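Local coordinates for hemin ABC transporter, periplasmic hemin-binding protein HutB (Vibrio cholerae, PDB 5KHL), which probably binds hemin in the periplasm and hands it to an ABC transporter of the inner membrane for uptake into the cell, at residues A140-R145 against I176-A181; V243-H248 against Q263-L268. All blocks are in the same frame, centred on the assembly; numbering follows the deposited sequence.

Interaction 1 of 2, residues A140-R145 against I176-A181; sequences ALQAKR and IGLIGA
Leu-141 lies against the last turn of helix 171-178, its CB 3.3 Å from the carbonyl oxygen of Leu-178, while its branch CD2 reaches on toward the CA of Ile-179. On the neighbouring flank the extended side chain of Gln-142 crosses that of Leu-178 at a slant, bringing its amide NE2 to 3.9 Å from Leu-178 CD2. The two backbones are joined through water: one molecule donates to Leu-141 O (2.7 Å) and to Leu-178 O (2.9 Å). A second water bridges the segments further on, accepting from Arg-145 NH1 at 2.8 Å in the guanidinium plane and donating to Ala-181 O. Arg-145 gets there because its CG points opposite the backbone N (chi1 157°) and the chain then runs straight out to NE, past Gly-180. That glycine has no side chain on the face where Arg-145 lies, so their CA atoms can approach to 4.4 Å. Its positive phi (85°), with bonds from Ala-181 N to Ile-176 O and Gly-180 N to Gly-177 O, makes a Schellman motif. This helix end packs beside that of helix 125-143, the long helix that links the two lobes, as in the iron/B12 class of periplasmic binding proteins.

Interaction 2 of 2, residues V243-H248 against Q263-L268; sequences VAIDGH and QRIQTL
The end of edge strand 242-244 and the loop that follows it pack on helix 256-269 in a sheet-to-helix contact of the C-terminal lobe, with an apolar centre and an arginine-to-carbonyl hydrogen bond at its exposed side. Ile-245 and Ile-265 make the buried part: their side chains cross at about a right angle and touch through their end methyls, CD1 of Ile-245 lying 3.5 Å from CD1 of Ile-265. The same methyl of Ile-265 also rests on CG1 of Ile-245 at 3.6 Å, so it sits along the outer part of that side chain and not only at its end. One helical turn on, Leu-268 offers its CD1 to CG1 of Val-243 at 3.7 Å, the two side chains meeting at a slant. Ile-265, Leu-268 and Val-243 all set out from their backbones toward the opposite segment; Met-207 and Leu-209 of strand 207-210 touch both Val-243 and Ile-265 and continue the apolar layer.

The polar link is made by Arg-264. Its chain starts out extended (chi1 -176°), then bends at chi3 (60°), which brings the guanidinium edge to the backbone of Ala-244. NH2 donates to Ala-244 O over 2.7 Å with an N-H...O angle of 155°, in the carbonyl plane and nearly in that of the guanidinium. A salt bridge from the same NH2 to Glu-261, whose carboxylate also accepts from the backbone N of Asp-246, probably steadies the group's rotation. Farther along, the backbone N of His-248 meets Asp-246 OD2 on its anti side at 3.0 Å, an Asx turn. Separately, His-248 ND1 donates in its ring plane to the syn lone pair of OD2, a His-carboxylate bond. Such helix-on-sheet packing is expected in an alpha/beta lobe of a periplasmic binding protein.

Interaction 1 closes before interaction 2 opens along the chain, and their centres lie 13 Å apart on the same side of the chain's centre. Helix 256-269 joins them: one flank packs on strand 242-244 in interaction 2, while another receives both segments of interaction 1. Gln-266 connects them, its NE2 probably donating to Ile-179 O at 2.7 Å and to Leu-141 O at 3.0 Å, so one buried amide ties the ends of helices 125-143 and 171-178 to the C-terminal helix. Helix 256-269 thus lies between the edge strand and the two helix ends, while 176-181 also reaches Val-152 of the same sheet, so the end of the long helix packs against the C-terminal lobe.

Interaction 1 of 2, residues A140-R145 against I176-A181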
ATOM      1  N   ALA A 140      -7.401 -13.904  11.582  1.00 53.24           N
ATOM      2  CA  ALA A 140      -6.188 -14.329  12.294  1.00 50.32           C
ATOM      3  C   ALA A 140      -5.474 -13.139  12.951  1.00 50.26           C
ATOM      4  O   ALA A 140      -5.084 -13.223  14.118  1.00 49.85           O
ATOM      5  CB  ALA A 140      -5.242 -15.063  11.356  1.00 50.39           C
ATOM      6  N   LEU A 141      -5.328 -12.035  12.219  1.00 43.67           N
ATOM      7  CA  LEU A 141      -4.758 -10.815  12.794  1.00 44.58           C
ATOM      8  C   LEU A 141      -5.615 -10.258  13.947  1.00 48.36           C
ATOM      9  O   LEU A 141      -5.104  -9.937  15.027  1.00 44.93           O
ATOM     10  CB  LEU A 141      -4.580  -9.743  11.715  1.00 37.59           C
ATOM     11  CG  LEU A 141      -3.274  -9.840  10.913  1.00 55.91           C
ATOM     12  CD1 LEU A 141      -3.406  -9.178   9.551  1.00 45.89           C
ATOM     13  CD2 LEU A 141      -2.089  -9.241  11.670  1.00 36.87           C
ATOM     14  N   GLN A 142      -6.918 -10.150  13.704  1.00 53.17           N
ATOM     15  CA  GLN A 142      -7.853  -9.597  14.679  1.00 55.71           C
ATOM     16  C   GLN A 142      -7.962 -10.515  15.900  1.00 61.37           C
ATOM     17  O   GLN A 142      -8.080 -10.036  17.025  1.00 60.35           O
ATOM     18  CB  GLN A 142      -9.222  -9.344  14.013  1.00 46.10           C
ATOM     19  CG  GLN A 142      -9.217  -8.079  13.129  1.00 43.43           C
ATOM     20  CD  GLN A 142     -10.447  -7.902  12.231  1.00 52.48           C
ATOM     21  OE1 GLN A 142     -11.137  -8.861  11.879  1.00 62.63           O
ATOM     22  NE2 GLN A 142     -10.715  -6.665  11.852  1.00 43.12           N
ATOM     23  N   ALA A 143      -7.857 -11.826  15.684  1.00 61.41           N
ATOM     24  CA  ALA A 143      -7.871 -12.782  16.791  1.00 59.36           C
ATOM     25  C   ALA A 143      -6.777 -12.506  17.812  1.00 68.45           C
ATOM     26  O   ALA A 143      -6.960 -12.764  18.994  1.00 78.99           O
ATOM     27  CB  ALA A 143      -7.743 -14.215  16.274  1.00 61.00           C
ATOM     28  N   LYS A 144      -5.633 -11.991  17.368  1.00 79.07           N
ATOM     29  CA  LYS A 144      -4.513 -11.753  18.288  1.00 73.25           C
ATOM     30  C   LYS A 144      -4.585 -10.381  18.965  1.00 68.05           C
ATOM     31  O   LYS A 144      -3.667  -9.993  19.675  1.00 70.48           O
ATOM     32  CB  LYS A 144      -3.170 -11.887  17.561  1.00 70.67           C
ATOM     33  CG  LYS A 144      -2.864 -13.259  16.975  1.00 78.99           C
ATOM     34  CD  LYS A 144      -1.459 -13.243  16.354  1.00 79.83           C
ATOM     35  CE  LYS A 144      -1.143 -14.496  15.552  1.00 78.03           C
ATOM     36  NZ  LYS A 144      -0.305 -15.440  16.347  1.00 87.15           N
ATOM     37  N   ARG A 145      -5.661  -9.638  18.738  1.00 55.91           N
ATOM     38  CA  ARG A 145      -5.786  -8.339  19.378  1.00 49.19           C
ATOM     39  C   ARG A 145      -6.056  -8.466  20.870  1.00 70.72           C
ATOM     40  O   ARG A 145      -7.068  -9.056  21.269  1.00 71.00           O
ATOM     41  CB  ARG A 145      -6.900  -7.535  18.745  1.00 51.34           C
ATOM     42  CG  ARG A 145      -7.458  -6.457  19.661  1.00 59.53           C
ATOM     43  CD  ARG A 145      -8.473  -5.606  18.936  1.00 47.08           C
ATOM     44  NE  ARG A 145      -8.734  -4.357  19.635  1.00 54.84           N
ATOM     45  CZ  ARG A 145      -8.364  -3.160  19.191  1.00 61.00           C
ATOM     46  NH1 ARG A 145      -7.710  -3.046  18.040  1.00 61.90           N
ATOM     47  NH2 ARG A 145      -8.652  -2.074  19.896  1.00 68.46           N
ATOM     48  N   ILE A 176      -2.271  -0.646  11.293  1.00 37.47           N
ATOM     49  CA  ILE A 176      -2.137  -0.518  12.738  1.00 44.32           C
ATOM     50  C   ILE A 176      -3.365  -1.100  13.492  1.00 43.49           C
ATOM     51  O   ILE A 176      -3.214  -1.801  14.499  1.00 39.86           O
ATOM     52  CB  ILE A 176      -1.922   0.963  13.129  1.00 39.31           C
ATOM     53  CG1 ILE A 176      -0.539   1.421  12.695  1.00 39.03           C
ATOM     54  CG2 ILE A 176      -2.045   1.173  14.628  1.00 48.67           C
ATOM     55  CD1 ILE A 176      -0.377   2.938  12.715  1.00 39.60           C
ATOM     56  N   GLY A 177      -4.569  -0.815  13.001  1.00 38.41           N
ATOM     57  CA  GLY A 177      -5.770  -1.401  13.577  1.00 39.33           C
ATOM     58  C   GLY A 177      -5.751  -2.916  13.449  1.00 39.77           C
ATOM     59  O   GLY A 177      -6.040  -3.623  14.404  1.00 45.93           O
ATOM     60  N   LEU A 178      -5.383  -3.410  12.266  1.00 42.77           N
ATOM     61  CA  LEU A 178      -5.361  -4.844  12.001  1.00 40.75           C
ATOM     62  C   LEU A 178      -4.335  -5.607  12.832  1.00 46.96           C
ATOM     63  O   LEU A 178      -4.579  -6.765  13.189  1.00 51.68           O
ATOM     64  CB  LEU A 178      -5.126  -5.109  10.514  1.00 52.25           C
ATOM     65  CG  LEU A 178      -6.353  -4.859   9.632  1.00 48.53           C
ATOM     66  CD1 LEU A 178      -6.008  -4.918   8.161  1.00 49.19           C
ATOM     67  CD2 LEU A 178      -7.429  -5.876   9.947  1.00 49.89           C
ATOM     68  N   ILE A 179      -3.201  -4.989  13.159  1.00 40.58           N
ATOM     69  CA  ILE A 179      -2.252  -5.661  14.038  1.00 39.64           C
ATOM     70  C   ILE A 179      -2.734  -5.588  15.488  1.00 44.75           C
ATOM     71  O   ILE A 179      -2.124  -6.170  16.383  1.00 44.52           O
ATOM     72  CB  ILE A 179      -0.829  -5.077  13.945  1.00 52.88           C
ATOM     73  CG1 ILE A 179      -0.731  -3.758  14.714  1.00 53.03           C
ATOM     74  CG2 ILE A 179      -0.362  -4.989  12.476  1.00 43.26           C
ATOM     75  CD1 ILE A 179       0.404  -2.862  14.263  1.00 56.22           C
ATOM     76  N   GLY A 180      -3.837  -4.883  15.715  1.00 42.01           N
ATOM     77  CA  GLY A 180      -4.429  -4.814  17.037  1.00 48.47           C
ATOM     78  C   GLY A 180      -3.804  -3.739  17.899  1.00 54.69           C
ATOM     79  O   GLY A 180      -3.742  -3.875  19.119  1.00 59.61           O
ATOM     80  N   ALA A 181      -3.327  -2.669  17.270  1.00 40.99           N
ATOM     81  CA  ALA A 181      -2.819  -1.543  18.029  1.00 45.40           C
ATOM     82  C   ALA A 181      -3.777  -0.351  17.934  1.00 44.70           C
ATOM     83  O   ALA A 181      -4.702  -0.347  17.112  1.00 48.97           O
ATOM     84  CB  ALA A 181      -1.420  -1.160  17.546  1.00 40.89           C
TER
HETATM   85  O   HOH W   1      -5.506  -7.443  15.849  1.00 59.16           O
HETATM   86  O   HOH W   2      -7.231  -0.685  16.624  1.00 53.75           O

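Interaction 2 of 2, residues V243-H248 against Q263-L268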
ATOM      1  N   VAL A 243      10.496   0.346  13.523  1.00 62.70           N
ATOM      2  CA  VAL A 243      10.344  -0.833  12.676  1.00 60.60           C
ATOM      3  C   VAL A 243       9.995  -0.501  11.219  1.00 56.66           C
ATOM      4  O   VAL A 243       9.153   0.357  10.940  1.00 50.79           O
ATOM      5  CB  VAL A 243       9.252  -1.767  13.264  1.00 53.91           C
ATOM      6  CG1 VAL A 243       9.052  -2.976  12.400  1.00 49.05           C
ATOM      7  CG2 VAL A 243       9.631  -2.173  14.684  1.00 55.38           C
ATOM      8  N   ALA A 244      10.643  -1.194  10.291  1.00 51.33           N
ATOM      9  CA  ALA A 244      10.472  -0.909   8.874  1.00 50.78           C
ATOM     10  C   ALA A 244       9.285  -1.654   8.302  1.00 49.78           C
ATOM     11  O   ALA A 244       9.105  -2.843   8.553  1.00 50.11           O
ATOM     12  CB  ALA A 244      11.743  -1.266   8.104  1.00 59.66           C
ATOM     13  N   ILE A 245       8.473  -0.945   7.532  1.00 46.38           N
ATOM     14  CA  ILE A 245       7.356  -1.564   6.844  1.00 55.27           C
ATOM     15  C   ILE A 245       7.515  -1.318   5.332  1.00 53.00           C
ATOM     16  O   ILE A 245       7.815  -0.217   4.906  1.00 45.99           O
ATOM     17  CB  ILE A 245       5.984  -1.034   7.388  1.00 41.68           C
ATOM     18  CG1 ILE A 245       4.814  -1.768   6.744  1.00 49.09           C
ATOM     19  CG2 ILE A 245       5.834   0.483   7.193  1.00 41.74           C
ATOM     20  CD1 ILE A 245       3.461  -1.422   7.369  1.00 37.96           C
ATOM     21  N   ASP A 246       7.337  -2.362   4.532  1.00 55.65           N
ATOM     22  CA  ASP A 246       7.544  -2.275   3.095  1.00 53.14           C
ATOM     23  C   ASP A 246       6.598  -1.272   2.453  1.00 50.15           C
ATOM     24  O   ASP A 246       5.387  -1.388   2.592  1.00 48.05           O
ATOM     25  CB  ASP A 246       7.365  -3.649   2.453  1.00 58.42           C
ATOM     26  CG  ASP A 246       7.965  -3.732   1.050  1.00 69.45           C
ATOM     27  OD1 ASP A 246       9.038  -4.368   0.899  1.00 80.71           O
ATOM     28  OD2 ASP A 246       7.376  -3.158   0.107  1.00 63.22           O
ATOM     29  N   GLY A 247       7.158  -0.308   1.734  1.00 48.28           N
ATOM     30  CA  GLY A 247       6.382   0.771   1.145  1.00 48.14           C
ATOM     31  C   GLY A 247       5.351   0.354   0.107  1.00 54.73           C
ATOM     32  O   GLY A 247       4.381   1.080  -0.146  1.00 46.58           O
ATOM     33  N   HIS A 248       5.552  -0.820  -0.485  1.00 50.01           N
ATOM     34  CA  HIS A 248       4.622  -1.358  -1.470  1.00 49.36           C
ATOM     35  C   HIS A 248       3.304  -1.799  -0.852  1.00 52.45           C
ATOM     36  O   HIS A 248       2.291  -1.942  -1.556  1.00 49.92           O
ATOM     37  CB  HIS A 248       5.267  -2.525  -2.221  1.00 62.41           C
ATOM     38  CG  HIS A 248       6.391  -2.102  -3.119  1.00 70.15           C
ATOM     39  ND1 HIS A 248       7.705  -2.096  -2.712  1.00 72.89           N
ATOM     40  CD2 HIS A 248       6.380  -1.625  -4.386  1.00 68.67           C
ATOM     41  CE1 HIS A 248       8.466  -1.652  -3.700  1.00 73.29           C
ATOM     42  NE2 HIS A 248       7.686  -1.358  -4.723  1.00 72.74           N
ATOM     43  N   GLN A 263       0.943  -8.904   9.618  1.00 39.81           N
ATOM     44  CA  GLN A 263       1.275 -10.121  10.374  1.00 50.53           C
ATOM     45  C   GLN A 263       2.690 -10.042  10.894  1.00 47.30           C
ATOM     46  O   GLN A 263       2.937 -10.243  12.088  1.00 45.63           O
ATOM     47  CB  GLN A 263       1.148 -11.391   9.525  1.00 55.36           C
ATOM     48  CG  GLN A 263      -0.227 -11.711   8.981  1.00 65.00           C
ATOM     49  CD  GLN A 263      -0.211 -12.950   8.091  1.00 81.75           C
ATOM     50  OE1 GLN A 263       0.371 -13.972   8.448  1.00 94.02           O
ATOM     51  NE2 GLN A 263      -0.837 -12.853   6.921  1.00 84.18           N
ATOM     52  N   ARG A 264       3.613  -9.751   9.982  1.00 43.41           N
ATOM     53  CA  ARG A 264       5.028  -9.713  10.312  1.00 44.17           C
ATOM     54  C   ARG A 264       5.302  -8.693  11.406  1.00 48.64           C
ATOM     55  O   ARG A 264       6.116  -8.940  12.286  1.00 55.25           O
ATOM     56  CB  ARG A 264       5.882  -9.397   9.083  1.00 44.47           C
ATOM     57  CG  ARG A 264       7.381  -9.454   9.393  1.00 47.22           C
ATOM     58  CD  ARG A 264       8.233  -8.973   8.235  1.00 54.41           C
ATOM     59  NE  ARG A 264       7.925  -7.591   7.884  1.00 53.92           N
ATOM     60  CZ  ARG A 264       8.475  -6.531   8.459  1.00 52.52           C
ATOM     61  NH1 ARG A 264       9.380  -6.678   9.413  1.00 57.52           N
ATOM     62  NH2 ARG A 264       8.118  -5.323   8.077  1.00 44.78           N
ATOM     63  N   ILE A 265       4.608  -7.560  11.374  1.00 50.25           N
ATOM     64  CA  ILE A 265       4.818  -6.530  12.390  1.00 47.43           C
ATOM     65  C   ILE A 265       4.091  -6.854  13.709  1.00 48.94           C
ATOM     66  O   ILE A 265       4.606  -6.574  14.784  1.00 61.57           O
ATOM     67  CB  ILE A 265       4.386  -5.147  11.880  1.00 49.94           C
ATOM     68  CG1 ILE A 265       5.184  -4.784  10.628  1.00 49.70           C
ATOM     69  CG2 ILE A 265       4.637  -4.065  12.949  1.00 53.80           C
ATOM     70  CD1 ILE A 265       4.586  -3.677   9.834  1.00 46.36           C
ATOM     71  N   GLN A 266       2.922  -7.476  13.642  1.00 42.52           N
ATOM     72  CA  GLN A 266       2.205  -7.869  14.871  1.00 49.98           C
ATOM     73  C   GLN A 266       3.035  -8.833  15.718  1.00 49.23           C
ATOM     74  O   GLN A 266       3.001  -8.795  16.945  1.00 52.92           O
ATOM     75  CB  GLN A 266       0.848  -8.501  14.530  1.00 42.85           C
ATOM     76  CG  GLN A 266      -0.002  -8.854  15.735  1.00 54.50           C
ATOM     77  CD  GLN A 266      -1.362  -9.467  15.353  1.00 58.20           C
ATOM     78  OE1 GLN A 266      -1.427 -10.515  14.707  1.00 58.43           O
ATOM     79  NE2 GLN A 266      -2.445  -8.808  15.754  1.00 59.75           N
ATOM     80  N   THR A 267       3.782  -9.700  15.049  1.00 50.82           N
ATOM     81  CA  THR A 267       4.665 -10.630  15.717  1.00 53.48           C
ATOM     82  C   THR A 267       5.755  -9.854  16.468  1.00 57.35           C
ATOM     83  O   THR A 267       6.235 -10.283  17.525  1.00 58.36           O
ATOM     84  CB  THR A 267       5.293 -11.616  14.694  1.00 62.24           C
ATOM     85  OG1 THR A 267       4.274 -12.468  14.165  1.00 57.06           O
ATOM     86  CG2 THR A 267       6.379 -12.473  15.330  1.00 62.67           C
ATOM     87  N   LEU A 268       6.142  -8.702  15.928  1.00 52.77           N
ATOM     88  CA  LEU A 268       7.155  -7.863  16.586  1.00 54.26           C
ATOM     89  C   LEU A 268       6.563  -7.100  17.764  1.00 58.11           C
ATOM     90  O   LEU A 268       7.236  -6.919  18.788  1.00 55.41           O
ATOM     91  CB  LEU A 268       7.777  -6.884  15.588  1.00 48.91           C
ATOM     92  CG  LEU A 268       8.483  -7.575  14.418  1.00 49.80           C
ATOM     93  CD1 LEU A 268       8.847  -6.590  13.322  1.00 48.66           C
ATOM     94  CD2 LEU A 268       9.724  -8.304  14.925  1.00 53.63           C
TER